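Local coordinates for protein dicer Related Helicase (Caenorhabditis elegans, PDB 6M6S) that serves as the C-terminal domain of an RNA helicase of the RIG-I-like family, binding double-stranded RNA, while the full-length protein probably hydrolyses ATP, at residues C14-K19 / C69-L74; I82-P88 / F129-L133; V53-E59 / Q155-L160. All blocks are in the same frame, centred on the assembly; numbering follows the deposited sequence.

Contact 1: residues C14-K19 / C69-L74; sequences CSNCSK and CFHCKL. With ZN (zinc ion), chain F.
C14, C17, C69 and C72 close on one zinc ion, two cysteines from each of two CxxC turns, making the Cys4 zinc site of a RIG-I-type C-terminal domain. Each turn lies between two strands, and the four sulfurs reach the metal at 2.2 to 2.4 Å. Both turns are built alike. The first cysteine of each holds SG anti to its own backbone N, and the second swings SG between N and the carbonyl carbon (C17 chi1 71°, C72 chi1 77°), which brings both sulfurs of the turn onto one ion.

In the second shell, N-H groups point at the thiolates and would help spread their charge. C17 N bonds C14 SG, and C72 N bonds C69 SG almost straight, at 172°. Across the site, H71 ND1 makes a weak bond to C17 SG, which sits at the edge of the imidazole. K19 lies stretched over the second turn, its CD 3.5 Å from H71 CB and its CE against F70 CB. N16 crosses L74 obliquely, N16 CG against L74 CD1, and sends its amide to the zinc site: ND2 donates to C72 SG at 3.4 Å, the sulfur close to the amide plane.

Contact 2: residues I82-P88 / F129-L133; sequences IRGTYLP and FRIML
F129 reaches from the short helix 126-132 onto the hairpin turn at 82-85, and its phenyl ring makes the largest share of the contact. From CB, which points at the hairpin, the ring extends with CG anti to the carbonyl carbon (chi1 -74°). CD2 meets T85 first: CB and OG1 of the threonine lie at the ring edge, with OG1 3.9 Å from CD2. One atom further, CE2 comes to 3.6 Å from I82 O and also touches I82 CG2 and L87 CD1. CZ, at the tip, rests on I82 CG2 at 4.0 Å. Along the other side of the ring, F129 CE1 lies beneath one face of the R83 guanidinium, 3.8 Å from R83 NH2, with the two planes 34° apart.

The turn it meets is type I', with R83 and G84 at its corners, and it links strands 75-82 and 85-90 of an antiparallel sheet. I82 and T85 pair through two backbone hydrogen bonds. I82 O accepts one of them, from T85 N, and is also the atom near F129 CE2. From within the chain, F37 meets F129 edge-to-face.

Further along the strand M132 takes over. Its CB sits 3.8 Å from T85 CG2, and its CG and CE both rest against L87 CD2 from the same side; bends at chi2 and chi3 fold the thioether back so that CE also lies against P88 CD. L133 turns CD1 onto T85 OG1 at 3.4 Å. No direct hydrogen bond joins the two segments, but two waters do so at the backbone. One donates to both Y86 O and M132 O; the other accepts from Y86 N and donates to L133 O, the latter at 3.3 Å.

Contact 3: residues V53-E59 / Q155-L160; sequences VSKYLSE and QHNKQL. With nucleotides of chain C.
H156 of the long helix 140-167 plugs into the loop 53-59, which runs between strands 45-48 and 61-69 of the RIG-I-type C-terminal domain. The tight part surrounds its imidazole. Held anti to the backbone N (chi1 -178°), the ring reaches into the curve of the loop, where L57 CD2 covers one face in a CH-pi contact, 4.0 Å from the ring centroid. At the edge NE2 faces both S58 O, at 3.2 Å, and S58 N; either bond would be weak, and they exclude each other: NE2 can accept from S58 N or, if it carries the proton, donate to S58 O. L160, one helical turn on, adds apolar contacts: CD1 meets L57 CB, while CD2 presses on the backbone of S58 at 3.6 Å from its C.

Towards solvent the fit slackens. V53 lies across the aliphatic part of Q159, CG1 to CG at 3.9 Å, and its CG2 meets Q155 O. E59 adds little to this packing itself; its carboxylate is salt-bridged to R164, further along the same helix.

Y56 turns away from the helix and lays its ring over the terminal cytosine base of RNA chain C, Y56 CE2 3.4 Å from the base's N3. The loop thus joins helix to RNA. At the ring's other nitrogen, H156 ND1 contacts a water at 2.9 Å, which accepts from S54 N.

In the fold
The four-stranded sheet 45-48/61-69/75-82/85-90 runs through all three contacts. Contact 3 uses the loop entering strand 61-69, contact 1 the turn leaving that strand, which zinc ties to the sheet of 11-14 and 20-23, and contact 2 the turn ending strand 75-82 and the last strand. Contact 2 is the buried one, its centre about 10 Å from that of the chain, and it is largely apolar, with water bridging only backbone atoms. Contacts 1 and 3 lie nearer the surface: the first is held by metal-sulfur bonds, the other by a histidine and leucines. Contacts 2 and 3 bring successive helices, 126-132 and 140-167, against the sheet and its loop; contact 3 touches RNA.

Contact 1: residues C14-K19 / C69-L74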
loop_
_atom_site.group_PDB
_atom_site.type_symbol
_atom_site.label_atom_id
_atom_site.label_comp_id
_atom_site.label_asym_id
_atom_site.label_seq_id
_atom_site.Cartn_x
_atom_site.Cartn_y
_atom_site.Cartn_z
ATOM N N CYS B 14 0.085 -9.936 10.706
ATOM C CA CYS B 14 -0.425 -10.603 9.500
ATOM C C CYS B 14 -1.656 -9.840 9.011
ATOM O O CYS B 14 -2.635 -9.673 9.758
ATOM C CB CYS B 14 -0.787 -12.043 9.827
ATOM S SG CYS B 14 -1.386 -12.924 8.356
ATOM N N SER B 15 -1.627 -9.398 7.758
ATOM C CA SER B 15 -2.755 -8.626 7.209
ATOM C C SER B 15 -3.993 -9.499 7.063
ATOM O O SER B 15 -5.115 -9.006 7.025
ATOM C CB SER B 15 -2.408 -8.003 5.855
ATOM O OG SER B 15 -1.482 -6.919 5.938
ATOM N N ASN B 16 -3.787 -10.795 6.942
ATOM C CA ASN B 16 -4.868 -11.768 6.809
ATOM C C ASN B 16 -5.582 -12.196 8.105
ATOM O O ASN B 16 -6.825 -12.267 8.146
ATOM C CB ASN B 16 -4.318 -12.973 6.030
ATOM C CG ASN B 16 -5.399 -13.813 5.422
ATOM O OD1 ASN B 16 -6.176 -13.335 4.571
ATOM N ND2 ASN B 16 -5.485 -15.072 5.854
ATOM N N CYS B 17 -4.836 -12.476 9.177
ATOM C CA CYS B 17 -5.445 -12.920 10.431
ATOM C C CYS B 17 -5.134 -12.050 11.677
ATOM O O CYS B 17 -5.607 -12.391 12.752
ATOM C CB CYS B 17 -5.065 -14.370 10.758
ATOM S SG CYS B 17 -3.308 -14.561 11.255
ATOM N N SER B 18 -4.355 -10.969 11.525
ATOM C CA SER B 18 -3.971 -10.075 12.649
ATOM C C SER B 18 -3.046 -10.647 13.699
ATOM O O SER B 18 -2.922 -10.071 14.761
ATOM C CB SER B 18 -5.199 -9.488 13.379
ATOM O OG SER B 18 -6.000 -8.832 12.421
ATOM N N LYS B 19 -2.405 -11.773 13.430
ATOM C CA LYS B 19 -1.472 -12.301 14.428
ATOM C C LYS B 19 -0.190 -11.463 14.402
ATOM O O LYS B 19 0.303 -11.105 13.320
ATOM C CB LYS B 19 -1.165 -13.747 14.090
ATOM C CG LYS B 19 -0.222 -14.429 15.054
ATOM C CD LYS B 19 0.218 -15.734 14.469
ATOM C CE LYS B 19 1.105 -16.444 15.434
ATOM N NZ LYS B 19 0.478 -16.372 16.779
ATOM N N CYS B 69 2.579 -17.504 7.810
ATOM C CA CYS B 69 2.004 -17.132 9.092
ATOM C C CYS B 69 1.739 -18.409 9.877
ATOM O O CYS B 69 1.134 -19.333 9.349
ATOM C CB CYS B 69 0.691 -16.340 8.886
ATOM S SG CYS B 69 -0.161 -16.009 10.433
ATOM N N PHE B 70 2.215 -18.494 11.124
ATOM C CA PHE B 70 1.967 -19.696 11.949
ATOM C C PHE B 70 0.478 -19.993 12.102
ATOM O O PHE B 70 0.073 -21.167 12.118
ATOM C CB PHE B 70 2.597 -19.581 13.361
ATOM C CG PHE B 70 2.529 -20.875 14.176
ATOM C CD1 PHE B 70 3.464 -21.894 13.980
ATOM C CD2 PHE B 70 1.539 -21.059 15.139
ATOM C CE1 PHE B 70 3.409 -23.079 14.715
ATOM C CE2 PHE B 70 1.473 -22.256 15.897
ATOM C CZ PHE B 70 2.408 -23.264 15.671
ATOM N N HIS B 71 -0.332 -18.949 12.182
ATOM C CA HIS B 71 -1.739 -19.101 12.483
ATOM C C HIS B 71 -2.590 -19.463 11.268
ATOM O O HIS B 71 -3.373 -20.431 11.308
ATOM C CB HIS B 71 -2.305 -17.796 13.081
ATOM C CG HIS B 71 -3.684 -17.964 13.632
ATOM N ND1 HIS B 71 -4.783 -17.305 13.121
ATOM C CD2 HIS B 71 -4.150 -18.758 14.628
ATOM C CE1 HIS B 71 -5.866 -17.676 13.785
ATOM N NE2 HIS B 71 -5.505 -18.551 14.708
ATOM N N CYS B 72 -2.462 -18.666 10.216
ATOM C CA CYS B 72 -3.336 -18.792 9.054
ATOM C C CYS B 72 -2.633 -19.377 7.823
ATOM O O CYS B 72 -3.309 -19.761 6.848
ATOM C CB CYS B 72 -4.011 -17.468 8.701
ATOM S SG CYS B 72 -2.962 -16.280 7.861
ATOM N N LYS B 73 -1.303 -19.515 7.917
ATOM C CA LYS B 73 -0.488 -20.168 6.873
ATOM C C LYS B 73 -0.426 -19.340 5.568
ATOM O O LYS B 73 0.051 -19.850 4.534
ATOM C CB LYS B 73 -0.937 -21.611 6.578
ATOM C CG LYS B 73 -0.395 -22.556 7.676
ATOM C CD LYS B 73 -1.413 -22.521 8.778
ATOM C CE LYS B 73 -1.058 -23.358 9.978
ATOM N NZ LYS B 73 -2.086 -23.120 11.031
ATOM N N LEU B 74 -0.862 -18.072 5.617
ATOM C CA LEU B 74 -0.646 -17.269 4.424
ATOM C C LEU B 74 0.845 -17.083 4.230
ATOM O O LEU B 74 1.603 -16.926 5.225
ATOM C CB LEU B 74 -1.295 -15.883 4.598
ATOM C CG LEU B 74 -1.525 -15.296 3.175
ATOM C CD1 LEU B 74 -2.677 -14.442 3.067
ATOM C CD2 LEU B 74 -0.452 -14.385 2.980
HETATM ZN ZN ZN F . -2.011 -14.963 9.488
#

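Contact 2: residues I82-P88 / F129-L133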
loop_
_atom_site.group_PDB
_atom_site.type_symbol
_atom_site.label_atom_id
_atom_site.label_comp_id
_atom_site.label_asym_id
_atom_site.label_seq_id
_atom_site.Cartn_x
_atom_site.Cartn_y
_atom_site.Cartn_z
ATOM N N ILE B 82 22.009 -14.843 5.513
ATOM C CA ILE B 82 22.751 -13.608 5.256
ATOM C C ILE B 82 23.950 -13.629 6.170
ATOM O O ILE B 82 23.773 -13.736 7.396
ATOM C CB ILE B 82 21.882 -12.396 5.547
ATOM C CG1 ILE B 82 20.681 -12.347 4.585
ATOM C CG2 ILE B 82 22.722 -11.078 5.461
ATOM C CD1 ILE B 82 20.063 -11.054 4.524
ATOM N N ARG B 83 25.155 -13.590 5.596
ATOM C CA ARG B 83 26.396 -13.662 6.357
ATOM C C ARG B 83 26.361 -14.897 7.283
ATOM O O ARG B 83 26.769 -14.836 8.453
ATOM C CB ARG B 83 26.646 -12.380 7.160
ATOM C CG ARG B 83 26.578 -11.086 6.371
ATOM C CD ARG B 83 27.822 -10.194 6.589
ATOM N NE ARG B 83 27.681 -9.126 7.593
ATOM C CZ ARG B 83 27.156 -7.910 7.363
ATOM N NH1 ARG B 83 26.659 -7.593 6.164
ATOM N NH2 ARG B 83 27.102 -7.002 8.344
ATOM N N GLY B 84 25.853 -16.013 6.752
ATOM C CA GLY B 84 25.844 -17.257 7.500
ATOM C C GLY B 84 24.746 -17.417 8.542
ATOM O O GLY B 84 24.731 -18.396 9.268
ATOM N N THR B 85 23.839 -16.452 8.637
ATOM C CA THR B 85 22.770 -16.456 9.650
ATOM C C THR B 85 21.412 -16.510 8.978
ATOM O O THR B 85 21.119 -15.724 8.062
ATOM C CB THR B 85 22.831 -15.149 10.533
ATOM O OG1 THR B 85 24.096 -15.071 11.220
ATOM C CG2 THR B 85 21.691 -15.088 11.560
ATOM N N TYR B 86 20.520 -17.377 9.445
ATOM C CA TYR B 86 19.162 -17.397 8.925
ATOM C C TYR B 86 18.294 -16.278 9.487
ATOM O O TYR B 86 18.253 -16.074 10.697
ATOM C CB TYR B 86 18.457 -18.744 9.231
ATOM C CG TYR B 86 19.129 -19.937 8.583
ATOM C CD1 TYR B 86 19.406 -19.943 7.206
ATOM C CD2 TYR B 86 19.513 -21.053 9.335
ATOM C CE1 TYR B 86 20.054 -21.019 6.592
ATOM C CE2 TYR B 86 20.172 -22.147 8.722
ATOM C CZ TYR B 86 20.410 -22.116 7.342
ATOM O OH TYR B 86 21.062 -23.174 6.710
ATOM N N LEU B 87 17.607 -15.549 8.613
ATOM C CA LEU B 87 16.759 -14.406 8.975
ATOM C C LEU B 87 15.509 -14.404 8.145
ATOM O O LEU B 87 15.560 -14.634 6.933
ATOM C CB LEU B 87 17.511 -13.093 8.677
ATOM C CG LEU B 87 18.836 -12.838 9.391
ATOM C CD1 LEU B 87 19.491 -11.524 8.850
ATOM C CD2 LEU B 87 18.605 -12.682 10.907
ATOM N N PRO B 88 14.357 -14.061 8.745
ATOM C CA PRO B 88 13.111 -13.909 7.981
ATOM C C PRO B 88 13.075 -12.545 7.298
ATOM O O PRO B 88 13.555 -11.546 7.842
ATOM C CB PRO B 88 12.012 -13.957 9.037
ATOM C CG PRO B 88 12.688 -14.354 10.324
ATOM C CD PRO B 88 14.173 -14.077 10.226
ATOM N N PHE B 129 23.411 -9.426 14.354
ATOM C CA PHE B 129 23.455 -10.830 13.911
ATOM C C PHE B 129 23.668 -11.760 15.083
ATOM O O PHE B 129 23.204 -12.909 15.076
ATOM C CB PHE B 129 24.568 -11.038 12.879
ATOM C CG PHE B 129 24.241 -10.481 11.536
ATOM C CD1 PHE B 129 24.482 -9.161 11.265
ATOM C CD2 PHE B 129 23.640 -11.261 10.550
ATOM C CE1 PHE B 129 24.128 -8.613 10.006
ATOM C CE2 PHE B 129 23.320 -10.720 9.315
ATOM C CZ PHE B 129 23.534 -9.389 9.049
ATOM N N ARG B 130 24.333 -11.272 16.111
ATOM C CA ARG B 130 24.688 -12.157 17.202
ATOM C C ARG B 130 23.497 -12.742 17.933
ATOM O O ARG B 130 23.517 -13.908 18.261
ATOM C CB ARG B 130 25.591 -11.445 18.174
ATOM C CG ARG B 130 26.880 -11.012 17.547
ATOM C CD ARG B 130 27.703 -10.280 18.582
ATOM N NE ARG B 130 28.020 -11.134 19.730
ATOM C CZ ARG B 130 29.112 -11.878 19.817
ATOM N NH1 ARG B 130 30.004 -11.886 18.834
ATOM N NH2 ARG B 130 29.315 -12.616 20.882
ATOM N N ILE B 131 22.443 -11.944 18.162
ATOM C CA ILE B 131 21.286 -12.512 18.859
ATOM C C ILE B 131 20.538 -13.534 17.980
ATOM O O ILE B 131 19.777 -14.389 18.490
ATOM C CB ILE B 131 20.326 -11.412 19.406
ATOM C CG1 ILE B 131 19.358 -11.990 20.451
ATOM C CG2 ILE B 131 19.598 -10.682 18.276
ATOM C CD1 ILE B 131 19.759 -11.728 21.889
ATOM N N MET B 132 20.736 -13.476 16.652
ATOM C CA MET B 132 20.013 -14.390 15.782
ATOM C C MET B 132 20.761 -15.711 15.533
ATOM O O MET B 132 20.178 -16.661 14.991
ATOM C CB MET B 132 19.688 -13.717 14.435
ATOM C CG MET B 132 18.699 -12.567 14.594
ATOM S SD MET B 132 17.101 -13.048 15.199
ATOM C CE MET B 132 16.400 -13.833 13.805
ATOM N N LEU B 133 22.034 -15.719 15.890
ATOM C CA LEU B 133 22.954 -16.803 15.534
ATOM C C LEU B 133 22.374 -18.199 15.801
ATOM O O LEU B 133 22.212 -19.027 14.901
ATOM C CB LEU B 133 24.196 -16.648 16.361
ATOM C CG LEU B 133 25.511 -16.297 15.684
ATOM C CD1 LEU B 133 25.289 -15.601 14.355
ATOM C CD2 LEU B 133 26.374 -15.456 16.679
HETATM O O HOH W 1 18.033 -17.111 13.217
HETATM O O HOH W 2 21.325 -19.081 11.724
#

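Contact 3: residues V53-E59 / Q155-L160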
loop_
_atom_site.group_PDB
_atom_site.type_symbol
_atom_site.label_atom_id
_atom_site.label_comp_id
_atom_site.label_asym_id
_atom_site.label_seq_id
_atom_site.Cartn_x
_atom_site.Cartn_y
_atom_site.Cartn_z
ATOM N N VAL B 53 15.593 -23.500 -6.607
ATOM C CA VAL B 53 16.658 -22.638 -6.083
ATOM C C VAL B 53 16.487 -21.272 -6.730
ATOM O O VAL B 53 16.061 -21.177 -7.876
ATOM C CB VAL B 53 18.052 -23.268 -6.399
ATOM C CG1 VAL B 53 19.200 -22.316 -6.118
ATOM C CG2 VAL B 53 18.260 -24.581 -5.654
ATOM N N SER B 54 16.772 -20.220 -5.978
ATOM C CA SER B 54 16.640 -18.859 -6.454
ATOM C C SER B 54 17.506 -18.670 -7.670
ATOM O O SER B 54 18.526 -19.346 -7.833
ATOM C CB SER B 54 17.126 -17.887 -5.366
ATOM O OG SER B 54 16.960 -16.537 -5.781
ATOM N N LYS B 55 17.104 -17.746 -8.527
ATOM C CA LYS B 55 17.918 -17.389 -9.674
ATOM C C LYS B 55 19.058 -16.461 -9.224
ATOM O O LYS B 55 20.104 -16.366 -9.871
ATOM C CB LYS B 55 17.023 -16.739 -10.738
ATOM C CG LYS B 55 15.993 -17.737 -11.301
ATOM C CD LYS B 55 15.157 -17.132 -12.421
ATOM C CE LYS B 55 14.361 -15.932 -11.918
ATOM N NZ LYS B 55 13.339 -16.272 -10.857
ATOM N N TYR B 56 18.841 -15.791 -8.091
ATOM C CA TYR B 56 19.906 -15.004 -7.486
ATOM C C TYR B 56 20.788 -15.927 -6.650
ATOM O O TYR B 56 20.360 -16.386 -5.590
ATOM C CB TYR B 56 19.332 -13.843 -6.670
ATOM C CG TYR B 56 20.363 -13.096 -5.865
ATOM C CD1 TYR B 56 21.593 -12.748 -6.417
ATOM C CD2 TYR B 56 20.096 -12.734 -4.542
ATOM C CE1 TYR B 56 22.560 -12.059 -5.672
ATOM C CE2 TYR B 56 21.054 -12.050 -3.799
ATOM C CZ TYR B 56 22.258 -11.719 -4.350
ATOM O OH TYR B 56 23.158 -11.051 -3.565
ATOM N N LEU B 57 22.005 -16.192 -7.132
ATOM C CA LEU B 57 22.935 -17.075 -6.417
ATOM C C LEU B 57 24.088 -16.305 -5.812
ATOM O O LEU B 57 24.826 -15.658 -6.534
ATOM C CB LEU B 57 23.527 -18.109 -7.359
ATOM C CG LEU B 57 22.524 -19.046 -8.033
ATOM C CD1 LEU B 57 23.287 -19.859 -8.986
ATOM C CD2 LEU B 57 21.792 -19.950 -7.032
ATOM N N SER B 58 24.284 -16.430 -4.502
ATOM C CA SER B 58 25.432 -15.803 -3.860
ATOM C C SER B 58 25.790 -16.565 -2.597
ATOM O O SER B 58 25.038 -17.419 -2.123
ATOM C CB SER B 58 25.116 -14.350 -3.492
ATOM O OG SER B 58 24.372 -14.313 -2.273
ATOM N N GLU B 59 26.951 -16.267 -2.036
ATOM C CA GLU B 59 27.338 -16.945 -0.825
ATOM C C GLU B 59 26.736 -16.294 0.428
ATOM O O GLU B 59 26.368 -16.969 1.389
ATOM C CB GLU B 59 28.843 -16.891 -0.733
ATOM C CG GLU B 59 29.415 -18.091 -0.092
ATOM C CD GLU B 59 30.904 -18.144 -0.244
ATOM O OE1 GLU B 59 31.464 -19.230 0.013
ATOM O OE2 GLU B 59 31.518 -17.112 -0.623
ATOM N N GLN B 155 21.267 -27.019 -1.280
ATOM C CA GLN B 155 20.896 -27.011 -2.681
ATOM C C GLN B 155 21.278 -25.727 -3.362
ATOM O O GLN B 155 21.575 -25.726 -4.512
ATOM C CB GLN B 155 19.411 -27.180 -2.885
ATOM C CG GLN B 155 18.802 -28.506 -2.539
ATOM C CD GLN B 155 19.252 -29.629 -3.447
ATOM O OE1 GLN B 155 19.292 -29.499 -4.664
ATOM N NE2 GLN B 155 19.577 -30.736 -2.846
ATOM N N HIS B 156 21.169 -24.620 -2.659
ATOM C CA HIS B 156 21.562 -23.311 -3.188
ATOM C C HIS B 156 23.066 -23.312 -3.428
ATOM O O HIS B 156 23.535 -22.854 -4.470
ATOM C CB HIS B 156 21.218 -22.216 -2.189
ATOM C CG HIS B 156 21.540 -20.824 -2.656
ATOM N ND1 HIS B 156 20.578 -19.942 -3.085
ATOM C CD2 HIS B 156 22.724 -20.168 -2.767
ATOM C CE1 HIS B 156 21.138 -18.799 -3.434
ATOM N NE2 HIS B 156 22.442 -18.910 -3.249
ATOM N N ASN B 157 23.827 -23.820 -2.459
ATOM C CA ASN B 157 25.284 -23.812 -2.569
ATOM C C ASN B 157 25.749 -24.668 -3.712
ATOM O O ASN B 157 26.756 -24.378 -4.371
ATOM C CB ASN B 157 25.935 -24.328 -1.287
ATOM C CG ASN B 157 25.800 -23.357 -0.148
ATOM O OD1 ASN B 157 25.552 -22.182 -0.363
ATOM N ND2 ASN B 157 25.980 -23.844 1.081
ATOM N N LYS B 158 25.047 -25.771 -3.923
ATOM C CA LYS B 158 25.427 -26.681 -4.977
ATOM C C LYS B 158 25.266 -26.057 -6.366
ATOM O O LYS B 158 26.133 -26.267 -7.229
ATOM C CB LYS B 158 24.608 -27.942 -4.881
ATOM C CG LYS B 158 24.980 -28.917 -5.916
ATOM C CD LYS B 158 24.300 -30.245 -5.671
ATOM C CE LYS B 158 24.718 -31.283 -6.748
ATOM N NZ LYS B 158 24.203 -30.989 -8.135
ATOM N N GLN B 159 24.185 -25.295 -6.562
ATOM C CA GLN B 159 23.968 -24.521 -7.794
ATOM C C GLN B 159 25.011 -23.411 -7.950
ATOM O O GLN B 159 25.520 -23.152 -9.054
ATOM C CB GLN B 159 22.573 -23.879 -7.801
ATOM C CG GLN B 159 21.430 -24.844 -8.053
ATOM C CD GLN B 159 21.594 -25.604 -9.367
ATOM O OE1 GLN B 159 21.645 -26.828 -9.386
ATOM N NE2 GLN B 159 21.669 -24.874 -10.466
ATOM N N LEU B 160 25.299 -22.737 -6.840
ATOM C CA LEU B 160 26.321 -21.695 -6.795
ATOM C C LEU B 160 27.684 -22.188 -7.255
ATOM O O LEU B 160 28.351 -21.494 -8.051
ATOM C CB LEU B 160 26.417 -21.084 -5.395
ATOM C CG LEU B 160 27.495 -20.011 -5.285
ATOM C CD1 LEU B 160 27.194 -18.908 -6.282
ATOM C CD2 LEU B 160 27.567 -19.457 -3.888
ATOM P P C C 12 27.082 -5.857 -4.655
ATOM O OP1 C C 12 28.345 -5.836 -3.862
ATOM O OP2 C C 12 27.092 -6.567 -5.951
ATOM O "O5'" C C 12 25.903 -6.414 -3.741
ATOM C "C5'" C C 12 25.798 -6.038 -2.380
ATOM C "C4'" C C 12 24.585 -6.645 -1.727
ATOM O "O4'" C C 12 23.399 -6.292 -2.458
ATOM C "C3'" C C 12 24.517 -8.154 -1.674
ATOM O "O3'" C C 12 25.358 -8.706 -0.682
ATOM C "C2'" C C 12 23.050 -8.383 -1.387
ATOM O "O2'" C C 12 22.789 -8.149 -0.011
ATOM C "C1'" C C 12 22.399 -7.265 -2.216
ATOM N N1 C C 12 21.899 -7.793 -3.504
ATOM C C2 C C 12 20.632 -8.358 -3.514
ATOM O O2 C C 12 19.967 -8.329 -2.457
ATOM N N3 C C 12 20.152 -8.865 -4.677
ATOM C C4 C C 12 20.922 -8.871 -5.763
ATOM N N4 C C 12 20.409 -9.400 -6.872
ATOM C C5 C C 12 22.232 -8.317 -5.776
ATOM C C6 C C 12 22.678 -7.802 -4.625
HETATM O O HOH W 3 17.716 -20.586 -3.198
#